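PDB 2IVF: ethylbenzene dehydrogenase alpha-subunit from Aromatoleum aromaticum, which is the molybdenum-bearing subunit of a molybdopterin oxidoreductase and binds two pterin guanine dinucleotides and an iron-sulfur cluster. Local coordinates for residues I170-S173 with I174-S177. Residues are numbered along the deposited sequence; the frame is centred on the assembly and turned at random.
Sequences IADS and IIDS
Ile174 N to Ile170 O, at 3.0 Å, opens a run of four i to i+4 hydrogen bonds that join 170-173 to 174-177 as successive turns of one α-helix. Ala171 O receives Ile175 N at 2.9 Å, nearly straight at 173°, and Asp172 O and Ser173 O take the amides of Asp176 and Ser177. Ile170 O is gripped twice. Ser173 OG gives Ile170 O a second hydrogen bond, 2.8 Å long. OG sits between the backbone N and the carbonyl carbon (chi1 77°), which turns the hydroxyl back toward the carbonyl one turn earlier, a common way for a buried serine within a helix to satisfy its polar end. Helix 163-181, in the molybdopterin oxidoreductase region, packs on strands 602-606 and 631-636 through Ile170, Ser173 and Ile174, while Ala171 and Ile175 meet helix 687-704. On the sheet-facing side, Ile170 CG2 lies 3.9 Å from Ile174 CD1, the two side chains slanting across each other one turn apart. Asp172 and Asp176, also one turn apart, hold their OD1 atoms 5.6 Å from each other; Arg705 bridges both carboxylates and probably offsets their like charges, and Arg701 pairs with Asp172 OD2.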
ATOM      1  N   ILE A 170     -33.119  11.316   6.666  1.00 21.54           N
ATOM      2  CA  ILE A 170     -32.768  10.935   5.319  1.00 21.25           C
ATOM      3  C   ILE A 170     -34.016  10.629   4.501  1.00 20.38           C
ATOM      4  O   ILE A 170     -34.147  11.080   3.352  1.00 21.25           O
ATOM      5  CB  ILE A 170     -31.828   9.725   5.302  1.00 19.98           C
ATOM      6  CG1 ILE A 170     -30.487  10.116   5.926  1.00 21.42           C
ATOM      7  CG2 ILE A 170     -31.676   9.226   3.869  1.00 20.75           C
ATOM      8  CD1 ILE A 170     -29.597   8.933   6.342  1.00 20.63           C
ATOM      9  N   ALA A 171     -34.929   9.864   5.084  1.00 20.62           N
ATOM     10  CA  ALA A 171     -36.150   9.480   4.394  1.00 21.08           C
ATOM     11  C   ALA A 171     -37.001  10.677   4.062  1.00 21.61           C
ATOM     12  O   ALA A 171     -37.577  10.775   2.979  1.00 21.11           O
ATOM     13  CB  ALA A 171     -36.946   8.542   5.270  1.00 21.97           C
ATOM     14  N   ASP A 172     -37.133  11.577   5.022  1.00 21.61           N
ATOM     15  CA  ASP A 172     -37.867  12.807   4.749  1.00 21.81           C
ATOM     16  C   ASP A 172     -37.248  13.599   3.603  1.00 21.81           C
ATOM     17  O   ASP A 172     -37.984  14.185   2.801  1.00 23.09           O
ATOM     18  CB  ASP A 172     -37.937  13.673   5.989  1.00 22.33           C
ATOM     19  CG  ASP A 172     -39.101  13.324   6.886  1.00 24.84           C
ATOM     20  OD1 ASP A 172     -40.117  12.733   6.440  1.00 23.47           O
ATOM     21  OD2 ASP A 172     -38.989  13.660   8.072  1.00 30.31           O
ATOM     22  N   SER A 173     -35.922  13.674   3.538  1.00 20.90           N
ATOM     23  CA  SER A 173     -35.295  14.445   2.451  1.00 21.95           C
ATOM     24  C   SER A 173     -35.539  13.763   1.075  1.00 21.40           C
ATOM     25  O   SER A 173     -35.767  14.432   0.051  1.00 19.12           O
ATOM     26  CB  SER A 173     -33.815  14.650   2.706  1.00 22.00           C
ATOM     27  OG  SER A 173     -33.113  13.451   2.410  1.00 27.37           O
ATOM     28  N   ILE A 174     -35.515  12.425   1.065  1.00 21.41           N
ATOM     29  CA  ILE A 174     -35.856  11.650  -0.144  1.00 21.48           C
ATOM     30  C   ILE A 174     -37.291  11.935  -0.611  1.00 21.84           C
ATOM     31  O   ILE A 174     -37.560  12.229  -1.781  1.00 21.93           O
ATOM     32  CB  ILE A 174     -35.629  10.124   0.092  1.00 21.61           C
ATOM     33  CG1 ILE A 174     -34.141   9.825   0.272  1.00 21.14           C
ATOM     34  CG2 ILE A 174     -36.191   9.307  -1.048  1.00 22.72           C
ATOM     35  CD1 ILE A 174     -33.853   8.362   0.712  1.00 19.05           C
ATOM     36  N   ILE A 175     -38.216  11.838   0.329  1.00 21.41           N
ATOM     37  CA  ILE A 175     -39.600  12.162   0.095  1.00 22.11           C
ATOM     38  C   ILE A 175     -39.759  13.588  -0.400  1.00 22.14           C
ATOM     39  O   ILE A 175     -40.417  13.818  -1.404  1.00 21.23           O
ATOM     40  CB  ILE A 175     -40.419  11.965   1.363  1.00 21.62           C
ATOM     41  CG1 ILE A 175     -40.445  10.474   1.727  1.00 21.69           C
ATOM     42  CG2 ILE A 175     -41.834  12.438   1.169  1.00 21.91           C
ATOM     43  CD1 ILE A 175     -41.050  10.162   3.058  1.00 22.17           C
ATOM     44  N   ASP A 176     -39.146  14.542   0.289  1.00 22.92           N
ATOM     45  CA  ASP A 176     -39.278  15.966  -0.108  1.00 24.05           C
ATOM     46  C   ASP A 176     -38.889  16.156  -1.595  1.00 24.15           C
ATOM     47  O   ASP A 176     -39.574  16.787  -2.381  1.00 22.27           O
ATOM     48  CB  ASP A 176     -38.340  16.822   0.751  1.00 24.76           C
ATOM     49  CG  ASP A 176     -38.831  17.009   2.182  1.00 24.45           C
ATOM     50  OD1 ASP A 176     -39.994  16.759   2.482  1.00 23.48           O
ATOM     51  OD2 ASP A 176     -38.002  17.406   3.020  1.00 30.37           O
ATOM     52  N   SER A 177     -37.771  15.560  -1.981  1.00 24.94           N
ATOM     53  CA  SER A 177     -37.256  15.767  -3.345  1.00 25.46           C
ATOM     54  C   SER A 177     -38.084  15.020  -4.394  1.00 25.66           C
ATOM     55  O   SER A 177     -38.371  15.540  -5.481  1.00 25.97           O
ATOM     56  CB  SER A 177     -35.803  15.373  -3.402  1.00 25.79           C
ATOM     57  OG  SER A 177     -35.332  15.466  -4.736  1.00 28.45           O
TER